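Local structure of putative ABC transporter, ATP-binding protein ComA (Streptococcus mutans, 3K8U) at residues Ala20-Val25 with Glu56-Leu61; Thr49-Ile54 with Thr132-Phe137. The protein is a putative ABC transporter ATP-binding protein, represented here by its peptidase domain of the C39 family, in the papain-like clan CA. All blocks are in the same frame, centred on the assembly; numbering follows the deposited sequence.

Overall arrangement
From the N terminus the chain runs first through helix 17-28. It then passes helix 35-41 and enters helix 51-60, whose far end comes back against residues 20-25 in contact 1, closing a loop of 30 residues, half of them helical and none in a strand. The beginning of the same helix is used by contact 2. There residues 49-54 wait for strand 134-140, which arrives after most of the antiparallel sheet has been laid down, so this loop is far longer, at 77 residues. The segments interleave along the sequence, and the two contacts cross. The centres of contact 1 and contact 2 lie about 11 Å apart. Helix 51-60 is shared, packed on helix 17-28 near its C-terminal end, while its first turn meets strand 134-140.

Contact 1: Ala20-Val25 with Glu56-Leu61; sequences AVLASV and EAAKKL
L22 reaches across from helix 17-28 and lays its forked end over A57 and A58 of helix 51-60. This is helix-helix packing in the helical part of a papain-like C39 peptidase domain, and a single leucine carries one whole side of it. With CG anti to the backbone N (chi1 180°), the side chain extends away from its own helix and its two methyls divide the work. CD2 presses on CB of A57 at 3.5 Å, a tight carbon pair, while CD1 rests 3.9 Å from CB of A58. Alanine suits both places: its small methyl lets the backbones come close, with CA of L22 and CA of A58 only 7.2 Å apart. Just past the end of the second helix, L61 meets L22 tip to tip, its CD1 standing 4.1 Å from CD2 of L22. L38 of helix 35-41 touches both leucines, and L138 of strand 134-140 touches L22 and A58, so the apolar patch continues into a third helix and the sheet. S24, polar yet buried, is satisfied locally and also bonds to the backbone N of V9. Its OG donates to O of A20 at 2.8 Å from above the carbonyl plane, 36° out of it, while S24 N, 2.9 Å from that same A20 O, arrives from the opposite face.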
ATOM      1  N   ALA A  20      -0.373  -2.264  -7.885  1.00 13.01           N
ATOM      2  CA  ALA A  20      -1.129  -3.259  -7.124  1.00 12.23           C
ATOM      3  C   ALA A  20      -1.736  -2.736  -5.825  1.00 13.77           C
ATOM      4  O   ALA A  20      -2.918  -2.971  -5.565  1.00 12.87           O
ATOM      5  CB  ALA A  20      -0.275  -4.491  -6.851  1.00 13.84           C
ATOM      6  N   VAL A  21      -0.947  -2.050  -4.994  1.00 13.28           N
ATOM      7  CA  VAL A  21      -1.500  -1.521  -3.744  1.00 12.98           C
ATOM      8  C   VAL A  21      -2.555  -0.452  -4.016  1.00 13.65           C
ATOM      9  O   VAL A  21      -3.562  -0.387  -3.316  1.00 13.62           O
ATOM     10  CB  VAL A  21      -0.414  -0.982  -2.753  1.00 13.15           C
ATOM     11  CG1 VAL A  21       0.512  -2.115  -2.339  1.00 10.79           C
ATOM     12  CG2 VAL A  21       0.369   0.177  -3.355  1.00 11.31           C
ATOM     13  N   LEU A  22      -2.347   0.356  -5.054  1.00 14.59           N
ATOM     14  CA  LEU A  22      -3.315   1.391  -5.397  1.00 15.76           C
ATOM     15  C   LEU A  22      -4.624   0.742  -5.852  1.00 16.03           C
ATOM     16  O   LEU A  22      -5.706   1.158  -5.435  1.00 16.53           O
ATOM     17  CB  LEU A  22      -2.765   2.326  -6.480  1.00 17.14           C
ATOM     18  CG  LEU A  22      -3.691   3.461  -6.942  1.00 18.36           C
ATOM     19  CD1 LEU A  22      -4.166   4.286  -5.752  1.00 19.79           C
ATOM     20  CD2 LEU A  22      -2.964   4.341  -7.947  1.00 18.04           C
ATOM     21  N   ALA A  23      -4.520  -0.294  -6.681  1.00 16.95           N
ATOM     22  CA  ALA A  23      -5.704  -1.010  -7.161  1.00 18.36           C
ATOM     23  C   ALA A  23      -6.447  -1.643  -5.983  1.00 18.52           C
ATOM     24  O   ALA A  23      -7.683  -1.654  -5.942  1.00 16.99           O
ATOM     25  CB  ALA A  23      -5.304  -2.086  -8.174  1.00 16.38           C
ATOM     26  N   SER A  24      -5.687  -2.142  -5.012  1.00 16.62           N
ATOM     27  CA  SER A  24      -6.259  -2.773  -3.825  1.00 16.00           C
ATOM     28  C   SER A  24      -7.112  -1.803  -3.016  1.00 17.18           C
ATOM     29  O   SER A  24      -8.258  -2.112  -2.668  1.00 19.36           O
ATOM     30  CB  SER A  24      -5.152  -3.352  -2.939  1.00 14.81           C
ATOM     31  OG  SER A  24      -4.395  -4.331  -3.629  1.00 14.65           O
ATOM     32  N   VAL A  25      -6.553  -0.634  -2.714  1.00 17.71           N
ATOM     33  CA  VAL A  25      -7.266   0.382  -1.945  1.00 19.91           C
ATOM     34  C   VAL A  25      -8.482   0.882  -2.720  1.00 22.85           C
ATOM     35  O   VAL A  25      -9.576   0.999  -2.163  1.00 21.48           O
ATOM     36  CB  VAL A  25      -6.345   1.568  -1.582  1.00 18.33           C
ATOM     37  CG1 VAL A  25      -7.149   2.693  -0.934  1.00 20.65           C
ATOM     38  CG2 VAL A  25      -5.251   1.098  -0.626  1.00 18.69           C
ATOM     39  N   GLU A  56       0.091  10.719  -7.290  1.00 28.56           N
ATOM     40  CA  GLU A  56      -0.382  11.361  -8.516  1.00 30.09           C
ATOM     41  C   GLU A  56      -1.492  10.554  -9.174  1.00 29.76           C
ATOM     42  O   GLU A  56      -2.503  11.113  -9.605  1.00 29.11           O
ATOM     43  CB  GLU A  56       0.769  11.556  -9.508  1.00 33.53           C
ATOM     44  CG  GLU A  56       1.806  12.579  -9.066  1.00 39.87           C
ATOM     45  CD  GLU A  56       2.917  12.777 -10.085  1.00 43.98           C
ATOM     46  OE1 GLU A  56       3.400  11.776 -10.662  1.00 46.27           O
ATOM     47  OE2 GLU A  56       3.313  13.943 -10.303  1.00 46.11           O
ATOM     48  N   ALA A  57      -1.303   9.239  -9.239  1.00 27.50           N
ATOM     49  CA  ALA A  57      -2.292   8.351  -9.839  1.00 26.99           C
ATOM     50  C   ALA A  57      -3.594   8.384  -9.045  1.00 26.41           C
ATOM     51  O   ALA A  57      -4.674   8.518  -9.622  1.00 25.69           O
ATOM     52  CB  ALA A  57      -1.750   6.932  -9.918  1.00 24.53           C
ATOM     53  N   ALA A  58      -3.483   8.299  -7.721  1.00 26.81           N
ATOM     54  CA  ALA A  58      -4.648   8.323  -6.843  1.00 27.49           C
ATOM     55  C   ALA A  58      -5.467   9.603  -7.030  1.00 29.06           C
ATOM     56  O   ALA A  58      -6.698   9.560  -7.033  1.00 27.83           O
ATOM     57  CB  ALA A  58      -4.215   8.183  -5.392  1.00 27.72           C
ATOM     58  N   LYS A  59      -4.777  10.733  -7.185  1.00 30.63           N
ATOM     59  CA  LYS A  59      -5.437  12.025  -7.382  1.00 34.75           C
ATOM     60  C   LYS A  59      -6.175  12.070  -8.719  1.00 35.94           C
ATOM     61  O   LYS A  59      -7.247  12.667  -8.824  1.00 37.72           O
ATOM     62  CB  LYS A  59      -4.425  13.172  -7.297  1.00 36.01           C
ATOM     63  CG  LYS A  59      -3.932  13.473  -5.887  1.00 39.22           C
ATOM     64  CD  LYS A  59      -3.000  14.677  -5.873  1.00 41.87           C
ATOM     65  CE  LYS A  59      -2.534  15.018  -4.462  1.00 43.86           C
ATOM     66  NZ  LYS A  59      -3.652  15.442  -3.564  1.00 46.15           N
ATOM     67  N   LYS A  60      -5.595  11.439  -9.738  1.00 37.91           N
ATOM     68  CA  LYS A  60      -6.210  11.382 -11.061  1.00 38.32           C
ATOM     69  C   LYS A  60      -7.448  10.489 -11.004  1.00 37.79           C
ATOM     70  O   LYS A  60      -8.348  10.610 -11.834  1.00 39.63           O
ATOM     71  CB  LYS A  60      -5.228  10.824 -12.097  1.00 39.63           C
ATOM     72  CG  LYS A  60      -4.015  11.698 -12.377  1.00 41.22           C
ATOM     73  CD  LYS A  60      -3.075  10.994 -13.344  1.00 43.83           C
ATOM     74  CE  LYS A  60      -1.806  11.792 -13.595  1.00 45.79           C
ATOM     75  NZ  LYS A  60      -0.854  11.035 -14.465  1.00 47.54           N
ATOM     76  N   LEU A  61      -7.477   9.581 -10.031  1.00 36.31           N
ATOM     77  CA  LEU A  61      -8.603   8.673  -9.854  1.00 35.52           C
ATOM     78  C   LEU A  61      -9.724   9.318  -9.042  1.00 35.72           C
ATOM     79  O   LEU A  61     -10.766   8.704  -8.820  1.00 36.61           O
ATOM     80  CB  LEU A  61      -8.154   7.384  -9.167  1.00 34.72           C
ATOM     81  CG  LEU A  61      -7.143   6.481  -9.875  1.00 34.04           C
ATOM     82  CD1 LEU A  61      -6.823   5.298  -8.978  1.00 33.13           C
ATOM     83  CD2 LEU A  61      -7.694   6.007 -11.211  1.00 32.75           C
TER

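Contact 2: Thr49-Ile54 with Thr132-Phe137; sequences TTALGI and TGLAIF
The methyl CD1 of I136 ends beside a main-chain oxygen as well as side chains: it lies 4.1 Å from O of A51 and 4.2 Å from CG2 of I54. Here the first turn of helix 51-60 packs against strand 134-140, part of the helix-on-sheet arrangement of this papain-like domain. I54 and I136 cross obliquely. In I136, CG1 is anti to the carbonyl carbon (chi1 -60°), and the nearly extended chain beyond it carries CD1 out to the helix. The closest touch belongs to A51, whose CB is 3.6 Å from CD2 of L134, a small methyl against the end of a longer branch. The helix start is held by T50 at the N-cap, where OG1 accepts from N of G53 at 3.0 Å. At the corner around G133, whose positive phi suits glycine, T132 forms an ST turn, its OG1 taking the N-H of L134 at 3.2 Å. I85 of strand 84-90 and Y97 of strand 93-104 also touch I54. Every side chain that meets across the interface is aliphatic, which implies cohesion mainly by dispersion and the hydrophobic effect, strongest around the buried I54 and I136, while the bonds at T50 and T132 shape their own segments without bridging the interface.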
ATOM      1  N   THR A  49       7.429   1.943  -8.822  1.00 27.44           N
ATOM      2  CA  THR A  49       6.655   3.163  -8.632  1.00 26.17           C
ATOM      3  C   THR A  49       7.176   3.941  -7.437  1.00 25.89           C
ATOM      4  O   THR A  49       7.522   3.359  -6.409  1.00 27.60           O
ATOM      5  CB  THR A  49       5.165   2.849  -8.371  1.00 26.07           C
ATOM      6  OG1 THR A  49       4.727   1.821  -9.264  1.00 26.17           O
ATOM      7  CG2 THR A  49       4.306   4.092  -8.581  1.00 24.50           C
ATOM      8  N   THR A  50       7.253   5.259  -7.585  1.00 25.81           N
ATOM      9  CA  THR A  50       7.706   6.114  -6.498  1.00 23.77           C
ATOM     10  C   THR A  50       6.466   6.473  -5.690  1.00 23.44           C
ATOM     11  O   THR A  50       5.337   6.261  -6.147  1.00 20.66           O
ATOM     12  CB  THR A  50       8.356   7.416  -7.020  1.00 23.66           C
ATOM     13  OG1 THR A  50       7.377   8.197  -7.712  1.00 22.01           O
ATOM     14  CG2 THR A  50       9.503   7.100  -7.971  1.00 26.02           C
ATOM     15  N   ALA A  51       6.671   6.992  -4.485  1.00 24.19           N
ATOM     16  CA  ALA A  51       5.558   7.388  -3.629  1.00 23.87           C
ATOM     17  C   ALA A  51       4.772   8.498  -4.322  1.00 24.96           C
ATOM     18  O   ALA A  51       3.544   8.558  -4.226  1.00 23.11           O
ATOM     19  CB  ALA A  51       6.078   7.866  -2.283  1.00 24.42           C
ATOM     20  N   LEU A  52       5.494   9.359  -5.038  1.00 25.22           N
ATOM     21  CA  LEU A  52       4.891  10.470  -5.771  1.00 27.26           C
ATOM     22  C   LEU A  52       3.982   9.923  -6.872  1.00 25.81           C
ATOM     23  O   LEU A  52       2.890  10.443  -7.102  1.00 25.33           O
ATOM     24  CB  LEU A  52       5.985  11.342  -6.394  1.00 31.21           C
ATOM     25  CG  LEU A  52       5.955  12.854  -6.138  1.00 34.85           C
ATOM     26  CD1 LEU A  52       4.665  13.464  -6.668  1.00 35.56           C
ATOM     27  CD2 LEU A  52       6.113  13.125  -4.650  1.00 37.27           C
ATOM     28  N   GLY A  53       4.446   8.867  -7.540  1.00 24.60           N
ATOM     29  CA  GLY A  53       3.679   8.240  -8.602  1.00 23.34           C
ATOM     30  C   GLY A  53       2.363   7.671  -8.098  1.00 23.16           C
ATOM     31  O   GLY A  53       1.331   7.799  -8.761  1.00 22.35           O
ATOM     32  N   ILE A  54       2.394   7.032  -6.932  1.00 21.08           N
ATOM     33  CA  ILE A  54       1.182   6.469  -6.342  1.00 20.79           C
ATOM     34  C   ILE A  54       0.196   7.598  -6.027  1.00 22.03           C
ATOM     35  O   ILE A  54      -0.990   7.522  -6.369  1.00 21.22           O
ATOM     36  CB  ILE A  54       1.495   5.681  -5.042  1.00 19.85           C
ATOM     37  CG1 ILE A  54       2.260   4.399  -5.370  1.00 19.61           C
ATOM     38  CG2 ILE A  54       0.208   5.353  -4.293  1.00 19.59           C
ATOM     39  CD1 ILE A  54       2.642   3.587  -4.144  1.00 18.18           C
ATOM     40  N   THR A 132       9.589   2.240   6.258  1.00 10.33           N
ATOM     41  CA  THR A 132      10.346   3.487   6.196  1.00 10.24           C
ATOM     42  C   THR A 132       9.661   4.569   7.024  1.00 11.81           C
ATOM     43  O   THR A 132      10.241   5.625   7.273  1.00 12.55           O
ATOM     44  CB  THR A 132      10.451   4.040   4.754  1.00 10.64           C
ATOM     45  OG1 THR A 132       9.146   4.406   4.285  1.00 11.63           O
ATOM     46  CG2 THR A 132      11.067   3.007   3.811  1.00 11.58           C
ATOM     47  N   GLY A 133       8.427   4.299   7.442  1.00 10.83           N
ATOM     48  CA  GLY A 133       7.659   5.273   8.192  1.00 11.22           C
ATOM     49  C   GLY A 133       6.671   5.994   7.283  1.00 12.75           C
ATOM     50  O   GLY A 133       5.737   6.637   7.759  1.00 12.38           O
ATOM     51  N   LEU A 134       6.866   5.881   5.970  1.00 10.80           N
ATOM     52  CA  LEU A 134       5.979   6.531   5.013  1.00 11.77           C
ATOM     53  C   LEU A 134       4.641   5.818   4.905  1.00 12.86           C
ATOM     54  O   LEU A 134       4.585   4.599   4.713  1.00 10.24           O
ATOM     55  CB  LEU A 134       6.623   6.611   3.622  1.00 15.46           C
ATOM     56  CG  LEU A 134       5.750   7.287   2.551  1.00 19.44           C
ATOM     57  CD1 LEU A 134       5.626   8.774   2.845  1.00 21.85           C
ATOM     58  CD2 LEU A 134       6.339   7.074   1.170  1.00 24.00           C
ATOM     59  N   ALA A 135       3.565   6.588   5.046  1.00 11.39           N
ATOM     60  CA  ALA A 135       2.208   6.058   4.943  1.00 11.37           C
ATOM     61  C   ALA A 135       1.415   6.972   4.015  1.00 13.28           C
ATOM     62  O   ALA A 135       1.524   8.195   4.097  1.00 13.65           O
ATOM     63  CB  ALA A 135       1.545   5.999   6.317  1.00 11.33           C
ATOM     64  N   ILE A 136       0.661   6.369   3.104  1.00 12.41           N
ATOM     65  CA  ILE A 136      -0.154   7.123   2.161  1.00 13.92           C
ATOM     66  C   ILE A 136      -1.608   6.769   2.418  1.00 14.07           C
ATOM     67  O   ILE A 136      -1.997   5.600   2.348  1.00 12.60           O
ATOM     68  CB  ILE A 136       0.223   6.799   0.691  1.00 16.24           C
ATOM     69  CG1 ILE A 136       1.693   7.151   0.441  1.00 16.69           C
ATOM     70  CG2 ILE A 136      -0.678   7.587  -0.278  1.00 17.25           C
ATOM     71  CD1 ILE A 136       2.246   6.630  -0.873  1.00 18.80           C
ATOM     72  N   PHE A 137      -2.392   7.789   2.757  1.00 15.78           N
ATOM     73  CA  PHE A 137      -3.815   7.638   3.033  1.00 17.33           C
ATOM     74  C   PHE A 137      -4.631   8.190   1.870  1.00 20.34           C
ATOM     75  O   PHE A 137      -4.332   9.269   1.348  1.00 19.33           O
ATOM     76  CB  PHE A 137      -4.184   8.377   4.327  1.00 17.44           C
ATOM     77  CG  PHE A 137      -3.613   7.746   5.573  1.00 17.65           C
ATOM     78  CD1 PHE A 137      -4.385   6.884   6.344  1.00 17.56           C
ATOM     79  CD2 PHE A 137      -2.300   7.993   5.956  1.00 18.41           C
ATOM     80  CE1 PHE A 137      -3.858   6.272   7.476  1.00 17.08           C
ATOM     81  CE2 PHE A 137      -1.761   7.385   7.089  1.00 17.41           C
ATOM     82  CZ  PHE A 137      -2.541   6.520   7.849  1.00 15.92           C
TER